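Long-range contacts in fatty acid CoA ligase (Marinactinospora thermotolerans, PDB 6SQ8), which belongs to the ANL family of AMP-binding enzymes and is seen here with adenosine monophosphate and 1-ethanoyl-9H-pyrido[3,4-b]indole-3-carboxylic acid bound: residues R269-G274 against M294-T299; F304-T309 against T320-P325. All coordinates share one frame; numbering follows the deposited sequence.

Both contacts are buried pairings of strands, and they adjoin: strand 293-299 of contact 1 runs antiparallel beside strand 303-308 of contact 2, with probable hydrogen bonds from Y297 to I305 and A306. Contact 1 lies deeper: its centre is about 8 Å from that of the chain, against about 14 Å for the centre of contact 2, where R324 is exposed. Their chemistry differs accordingly. Parallel strands in contact 1 are joined by good backbone hydrogen bonds and a tyrosine-backed glutamine whose amide oxygen reaches the adenine of AMP. Contact 2 joins its strands loosely, by a weak bond, CA-H...O contacts and apolar side chains. Both border EQ2, through N296 and F304 among others.

Contact 1: residues R269-G274 against M294-T299; sequences RVVYGG and MQNYGT. With AMP (adenosine monophosphate), chain G; EQ2 (1-ethanoyl-9~{H}-pyrido[3,4-b]indole-3-carboxylic acid), chain F.
Three backbone hydrogen bonds hold 269-274 and 294-299 side by side as parallel strands. M294 is gripped at both ends: its N donates to V270 O at 2.9 Å, from above the carbonyl plane, while its O accepts from Y272 N at 3.0 Å, nearly along the C=O axis. Y272 O then takes N296 N at 2.9 Å, in the carbonyl plane.

On the face carrying Y272 and Q295, side chains add a polar and a CH-pi interaction. CG of Y272 sits in the crowded position between the backbone N and carbonyl carbon (chi1 73°), and the extended Q295 chain crosses the ring obliquely. Q295 CG lies over the ring face, 3.8 Å from the centroid of Y272. Beyond it the amide stands 69° to the ring, and Q295 NE2 donates to Y272 OH in a straight bond of 2.9 Å (169°) in the plane of the Q295 amide. The hydroxyl is also hydrogen-bonded to H313, making Y272 a second-shell support. The other end of the amide, Q295 OE1, accepts from AMP N6 at 3.3 Å, so partners at both ends fix its rotation. N296 O accepts from N6 too.

The other face, with V271, M294 and N296, is joined mainly by carbon contacts. V271 and N296 cross obliquely, and N296 CB rests against the acetyl methyl of EQ2, C1. M294 reaches out with CG anti to N, then bends at its last torsion to set its methyl CE beside a guanidinium nitrogen, 3.7 Å from R269 NE.

This is the strand pair of a beta-alpha-beta unit completed by helix 279-289. Its C-terminal ends, with G273, G274 and the YGTQE sequence starting at Y297, are consistent with the adenine-binding elements of ANL enzymes and line the AMP pocket here.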
loop_
_atom_site.group_PDB
_atom_site.type_symbol
_atom_site.label_atom_id
_atom_site.label_comp_id
_atom_site.label_asym_id
_atom_site.label_seq_id
_atom_site.Cartn_x
_atom_site.Cartn_y
_atom_site.Cartn_z
ATOM N N ARG A 269 12.841 12.424 -0.131
ATOM C CA ARG A 269 11.478 12.021 -0.470
ATOM C C ARG A 269 10.670 11.544 0.750
ATOM O O ARG A 269 11.036 10.605 1.433
ATOM C CB ARG A 269 11.502 10.967 -1.581
ATOM C CG ARG A 269 11.011 11.539 -2.909
ATOM C CD ARG A 269 11.602 10.905 -4.117
ATOM N NE ARG A 269 11.648 11.812 -5.259
ATOM C CZ ARG A 269 12.615 12.718 -5.402
ATOM N NH1 ARG A 269 13.189 13.218 -4.329
ATOM N NH2 ARG A 269 13.096 13.054 -6.594
ATOM N N VAL A 270 9.557 12.233 1.013
ATOM C CA VAL A 270 8.554 11.798 1.939
ATOM C C VAL A 270 7.402 11.242 1.111
ATOM O O VAL A 270 6.671 11.985 0.498
ATOM C CB VAL A 270 8.089 12.925 2.871
ATOM C CG1 VAL A 270 6.913 12.482 3.737
ATOM C CG2 VAL A 270 9.219 13.419 3.750
ATOM N N VAL A 271 7.300 9.918 1.082
ATOM C CA VAL A 271 6.397 9.235 0.201
ATOM C C VAL A 271 5.149 8.848 0.982
ATOM O O VAL A 271 5.245 8.307 2.074
ATOM C CB VAL A 271 7.059 7.992 -0.424
ATOM C CG1 VAL A 271 6.180 7.376 -1.504
ATOM C CG2 VAL A 271 8.432 8.336 -0.985
ATOM N N TYR A 272 3.987 9.105 0.386
ATOM C CA TYR A 272 2.741 8.743 1.027
ATOM C C TYR A 272 1.766 8.248 -0.038
ATOM O O TYR A 272 1.876 8.614 -1.201
ATOM C CB TYR A 272 2.202 9.931 1.837
ATOM C CG TYR A 272 1.645 11.049 0.987
ATOM C CD1 TYR A 272 2.486 11.977 0.394
ATOM C CD2 TYR A 272 0.282 11.149 0.747
ATOM C CE1 TYR A 272 1.977 12.982 -0.414
ATOM C CE2 TYR A 272 -0.232 12.159 -0.053
ATOM C CZ TYR A 272 0.612 13.080 -0.638
ATOM O OH TYR A 272 0.095 14.053 -1.438
ATOM N N GLY A 273 0.834 7.398 0.378
ATOM C CA GLY A 273 -0.187 6.876 -0.511
ATOM C C GLY A 273 -0.862 5.670 0.118
ATOM O O GLY A 273 -0.565 5.315 1.275
ATOM N N GLY A 274 -1.754 5.031 -0.640
ATOM C CA GLY A 274 -2.426 3.852 -0.182
ATOM C C GLY A 274 -3.874 4.120 0.173
ATOM O O GLY A 274 -4.670 3.212 0.389
ATOM N N MET A 294 6.099 13.423 -2.011
ATOM C CA MET A 294 5.728 12.649 -3.174
ATOM C C MET A 294 4.579 11.696 -2.808
ATOM O O MET A 294 4.669 10.933 -1.832
ATOM C CB MET A 294 6.913 11.827 -3.678
ATOM C CG MET A 294 6.530 10.826 -4.753
ATOM S SD MET A 294 7.942 10.081 -5.585
ATOM C CE MET A 294 8.330 11.339 -6.798
ATOM N N GLN A 295 3.535 11.703 -3.646
ATOM C CA GLN A 295 2.444 10.774 -3.522
ATOM C C GLN A 295 2.697 9.600 -4.483
ATOM O O GLN A 295 3.307 9.777 -5.532
ATOM C CB GLN A 295 1.119 11.488 -3.786
ATOM C CG GLN A 295 -0.087 10.793 -3.171
ATOM C CD GLN A 295 -1.388 11.391 -3.631
ATOM O OE1 GLN A 295 -2.053 10.799 -4.465
ATOM N NE2 GLN A 295 -1.722 12.582 -3.138
ATOM N N ASN A 296 2.238 8.409 -4.078
ATOM C CA ASN A 296 2.269 7.191 -4.861
ATOM C C ASN A 296 0.833 6.665 -4.946
ATOM O O ASN A 296 0.107 6.671 -3.957
ATOM C CB ASN A 296 3.183 6.126 -4.239
ATOM C CG ASN A 296 4.654 6.263 -4.587
ATOM O OD1 ASN A 296 5.087 7.272 -5.165
ATOM N ND2 ASN A 296 5.442 5.268 -4.207
ATOM N N TYR A 297 0.445 6.198 -6.130
ATOM C CA TYR A 297 -0.811 5.508 -6.358
ATOM C C TYR A 297 -0.498 4.140 -6.963
ATOM O O TYR A 297 0.244 4.024 -7.931
ATOM C CB TYR A 297 -1.711 6.350 -7.266
ATOM C CG TYR A 297 -2.837 5.629 -7.968
ATOM C CD1 TYR A 297 -3.751 4.854 -7.263
ATOM C CD2 TYR A 297 -3.021 5.757 -9.345
ATOM C CE1 TYR A 297 -4.809 4.222 -7.903
ATOM C CE2 TYR A 297 -4.072 5.135 -9.997
ATOM C CZ TYR A 297 -4.973 4.370 -9.271
ATOM O OH TYR A 297 -6.005 3.760 -9.912
ATOM N N GLY A 298 -1.082 3.112 -6.365
ATOM C CA GLY A 298 -1.081 1.766 -6.891
ATOM C C GLY A 298 -2.271 0.990 -6.367
ATOM O O GLY A 298 -3.080 1.526 -5.615
ATOM N N THR A 299 -2.393 -0.257 -6.821
ATOM C CA THR A 299 -3.374 -1.213 -6.317
ATOM C C THR A 299 -2.651 -2.536 -6.117
ATOM O O THR A 299 -1.532 -2.701 -6.569
ATOM C CB THR A 299 -4.582 -1.332 -7.249
ATOM O OG1 THR A 299 -4.292 -2.244 -8.306
ATOM C CG2 THR A 299 -5.012 0.002 -7.831
HETATM P P AMP G . -6.348 -2.195 -2.785
HETATM O O1P AMP G . -4.998 -2.601 -3.299
HETATM O O2P AMP G . -7.532 -2.739 -3.597
HETATM O O3P AMP G . -6.444 -2.432 -1.293
HETATM O "O5'" AMP G . -6.330 -0.564 -2.964
HETATM C "C5'" AMP G . -6.435 0.165 -4.203
HETATM C "C4'" AMP G . -7.298 1.417 -4.075
HETATM O "O4'" AMP G . -6.837 2.312 -3.073
HETATM C "C3'" AMP G . -7.275 2.241 -5.331
HETATM O "O3'" AMP G . -8.355 1.780 -6.092
HETATM C "C2'" AMP G . -7.411 3.704 -4.919
HETATM O "O2'" AMP G . -8.737 4.283 -4.944
HETATM C "C1'" AMP G . -6.895 3.686 -3.490
HETATM N N9 AMP G . -5.559 4.338 -3.461
HETATM C C8 AMP G . -4.347 3.753 -3.312
HETATM N N7 AMP G . -3.360 4.688 -3.342
HETATM C C5 AMP G . -3.951 5.891 -3.521
HETATM C C6 AMP G . -3.507 7.301 -3.654
HETATM N N6 AMP G . -2.213 7.631 -3.585
HETATM N N1 AMP G . -4.456 8.240 -3.828
HETATM C C2 AMP G . -5.778 7.918 -3.893
HETATM N N3 AMP G . -6.266 6.661 -3.789
HETATM C C4 AMP G . -5.406 5.642 -3.600
HETATM C C1 EQ2 F . 2.375 2.695 -4.479
HETATM C C2 EQ2 F . 1.198 2.430 -3.607
HETATM O O1 EQ2 F . 0.773 3.324 -2.898
HETATM C C3 EQ2 F . 0.586 1.055 -3.570
HETATM N N1 EQ2 F . -0.647 0.961 -3.057
HETATM C C4 EQ2 F . -1.250 -0.235 -2.968
HETATM C C5 EQ2 F . -2.625 -0.278 -2.338
HETATM O O2 EQ2 F . -3.152 0.802 -1.995
HETATM O O3 EQ2 F . -3.105 -1.413 -2.173
HETATM C C6 EQ2 F . -0.640 -1.411 -3.385
HETATM C C7 EQ2 F . 0.633 -1.348 -3.921
HETATM C C8 EQ2 F . 1.551 -2.316 -4.461
HETATM C C9 EQ2 F . 1.525 -3.695 -4.649
HETATM C C10 EQ2 F . 2.617 -4.312 -5.221
HETATM C C11 EQ2 F . 3.737 -3.578 -5.606
HETATM C C12 EQ2 F . 3.792 -2.214 -5.448
HETATM C C13 EQ2 F . 2.688 -1.594 -4.868
HETATM N N2 EQ2 F . 2.491 -0.255 -4.588
HETATM C C14 EQ2 F . 1.261 -0.091 -4.020
#

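Contact 2: residues F304-T309 against T320-P325; sequences FIAALT and TAVGRP. With EQ2 (1-ethanoyl-9~{H}-pyrido[3,4-b]indole-3-carboxylic acid), chain F.
This is a loose antiparallel strand pairing in the AMP-binding domain, at the edge of the ligand pockets, where strand 303-308 links strand 293-299 to strand 321-325 and runs antiparallel to both. Strand 303-308 carries a classic beta bulge on its other side, where I305 and A306 both pair with Y297 of strand 293-299. The chain turns a corner at R324, so the short segment 321-323 crosses strand 304-308 at 104° and regular pairing is brief. A307 and R324 make a hydrogen-bonded pair, A306 and P325 the non-hydrogen-bonded one next to it. The bond from A307 N to R324 O is weak at 3.3 Å, although fairly straight at 159°. A CA-H...O contact supplements it, with G323 CA 3.2 Å from A307 O; having no side chain, G323 lets the two backbones come this near.

Apolar side chains meet at the crossing. A306 CB points into it and lies 3.3 Å from R324 O. The same methyl meets V322 CG2 at 4.2 Å, although V322 leaves its backbone directed away from strand 304-308. L308 carries its branches across from the far end: CG stands anti to the backbone N (chi1 -168°), CD1 rests 3.7 Å from G323 CA, and CD2 comes 3.6 Å from A321 O.

V322 also packs on L390 and L392 of strand 390-395 and on Y297, with its side chain about 4 Å from AMP at nearest atoms. R324 is exposed, its NH2 making a weak hydrogen bond to D387 O. F304 takes no part in the pairing but walls the EQ2 pocket: the edge of the EQ2 ring system points at one face of its ring, EQ2 C12 standing 4.0 Å above the centre of the F304 ring.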
loop_
_atom_site.group_PDB
_atom_site.type_symbol
_atom_site.label_atom_id
_atom_site.label_comp_id
_atom_site.label_asym_id
_atom_site.label_seq_id
_atom_site.Cartn_x
_atom_site.Cartn_y
_atom_site.Cartn_z
ATOM N N PHE A 304 2.591 -0.371 -8.683
ATOM C CA PHE A 304 2.778 1.060 -8.882
ATOM C C PHE A 304 2.115 1.532 -10.186
ATOM O O PHE A 304 2.311 0.906 -11.232
ATOM C CB PHE A 304 4.267 1.379 -8.958
ATOM C CG PHE A 304 5.036 1.207 -7.674
ATOM C CD1 PHE A 304 4.671 1.892 -6.524
ATOM C CD2 PHE A 304 6.161 0.405 -7.623
ATOM C CE1 PHE A 304 5.384 1.746 -5.345
ATOM C CE2 PHE A 304 6.883 0.274 -6.448
ATOM C CZ PHE A 304 6.494 0.945 -5.311
ATOM N N ILE A 305 1.382 2.657 -10.125
ATOM C CA ILE A 305 0.757 3.243 -11.313
ATOM C C ILE A 305 1.258 4.671 -11.566
ATOM O O ILE A 305 1.675 4.993 -12.683
ATOM C CB ILE A 305 -0.773 3.206 -11.210
ATOM C CG1 ILE A 305 -1.293 1.773 -11.104
ATOM C CG2 ILE A 305 -1.388 3.954 -12.389
ATOM C CD1 ILE A 305 -2.784 1.703 -10.807
ATOM N N ALA A 306 1.162 5.542 -10.557
ATOM C CA ALA A 306 1.478 6.961 -10.759
ATOM C C ALA A 306 2.090 7.574 -9.501
ATOM O O ALA A 306 1.987 7.021 -8.410
ATOM C CB ALA A 306 0.235 7.703 -11.144
ATOM N N ALA A 307 2.754 8.716 -9.701
ATOM C CA ALA A 307 3.312 9.479 -8.608
ATOM C C ALA A 307 3.140 10.980 -8.863
ATOM O O ALA A 307 3.102 11.436 -9.983
ATOM C CB ALA A 307 4.756 9.109 -8.386
ATOM N N LEU A 308 3.006 11.719 -7.763
ATOM C CA LEU A 308 2.898 13.160 -7.737
ATOM C C LEU A 308 4.177 13.689 -7.084
ATOM O O LEU A 308 4.444 13.360 -5.923
ATOM C CB LEU A 308 1.642 13.532 -6.941
ATOM C CG LEU A 308 1.182 14.984 -7.031
ATOM C CD1 LEU A 308 0.566 15.296 -8.379
ATOM C CD2 LEU A 308 0.176 15.300 -5.938
ATOM N N THR A 309 4.954 14.473 -7.849
ATOM C CA THR A 309 6.296 14.906 -7.442
ATOM C C THR A 309 6.196 16.062 -6.446
ATOM O O THR A 309 5.141 16.670 -6.274
ATOM C CB THR A 309 7.133 15.383 -8.635
ATOM O OG1 THR A 309 6.619 16.650 -9.081
ATOM C CG2 THR A 309 7.158 14.365 -9.763
ATOM N N THR A 320 -5.530 17.338 -6.044
ATOM C CA THR A 320 -6.559 16.320 -6.177
ATOM C C THR A 320 -6.102 15.197 -7.114
ATOM O O THR A 320 -6.911 14.338 -7.474
ATOM C CB THR A 320 -7.863 16.924 -6.704
ATOM O OG1 THR A 320 -7.620 17.632 -7.929
ATOM C CG2 THR A 320 -8.495 17.834 -5.674
ATOM N N ALA A 321 -4.813 15.200 -7.488
ATOM C CA ALA A 321 -4.272 14.276 -8.468
ATOM C C ALA A 321 -3.368 13.234 -7.805
ATOM O O ALA A 321 -2.857 13.426 -6.704
ATOM C CB ALA A 321 -3.500 15.031 -9.508
ATOM N N VAL A 322 -3.185 12.120 -8.528
ATOM C CA VAL A 322 -2.273 11.039 -8.155
ATOM C C VAL A 322 -0.959 11.234 -8.900
ATOM O O VAL A 322 0.077 10.718 -8.475
ATOM C CB VAL A 322 -2.879 9.657 -8.444
ATOM C CG1 VAL A 322 -4.007 9.339 -7.486
ATOM C CG2 VAL A 322 -3.364 9.518 -9.878
ATOM N N GLY A 323 -1.034 11.972 -10.009
ATOM C CA GLY A 323 0.124 12.424 -10.739
ATOM C C GLY A 323 0.148 11.878 -12.147
ATOM O O GLY A 323 -0.856 11.389 -12.654
ATOM N N ARG A 324 1.327 11.976 -12.772
ATOM C CA ARG A 324 1.577 11.389 -14.067
ATOM C C ARG A 324 1.806 9.892 -13.884
ATOM O O ARG A 324 2.392 9.477 -12.898
ATOM C CB ARG A 324 2.776 12.064 -14.737
ATOM C CG ARG A 324 2.464 13.417 -15.368
ATOM C CD ARG A 324 3.413 13.759 -16.501
ATOM N NE ARG A 324 3.168 15.100 -17.013
ATOM C CZ ARG A 324 3.665 16.212 -16.471
ATOM N NH1 ARG A 324 4.376 16.153 -15.354
ATOM N NH2 ARG A 324 3.429 17.390 -17.025
ATOM N N PRO A 325 1.340 9.029 -14.812
ATOM C CA PRO A 325 1.687 7.611 -14.773
ATOM C C PRO A 325 3.210 7.434 -14.817
ATOM O O PRO A 325 3.911 8.241 -15.418
ATOM C CB PRO A 325 1.056 7.030 -16.043
ATOM C CG PRO A 325 -0.066 7.993 -16.357
ATOM C CD PRO A 325 0.470 9.357 -15.951
HETATM C C1 EQ2 F . 2.375 2.695 -4.479
HETATM C C2 EQ2 F . 1.198 2.430 -3.607
HETATM O O1 EQ2 F . 0.773 3.324 -2.898
HETATM C C3 EQ2 F . 0.586 1.055 -3.570
HETATM N N1 EQ2 F . -0.647 0.961 -3.057
HETATM C C4 EQ2 F . -1.250 -0.235 -2.968
HETATM C C5 EQ2 F . -2.625 -0.278 -2.338
HETATM O O2 EQ2 F . -3.152 0.802 -1.995
HETATM O O3 EQ2 F . -3.105 -1.413 -2.173
HETATM C C6 EQ2 F . -0.640 -1.411 -3.385
HETATM C C7 EQ2 F . 0.633 -1.348 -3.921
HETATM C C8 EQ2 F . 1.551 -2.316 -4.461
HETATM C C9 EQ2 F . 1.525 -3.695 -4.649
HETATM C C10 EQ2 F . 2.617 -4.312 -5.221
HETATM C C11 EQ2 F . 3.737 -3.578 -5.606
HETATM C C12 EQ2 F . 3.792 -2.214 -5.448
HETATM C C13 EQ2 F . 2.688 -1.594 -4.868
HETATM N N2 EQ2 F . 2.491 -0.255 -4.588
HETATM C C14 EQ2 F . 1.261 -0.091 -4.020
#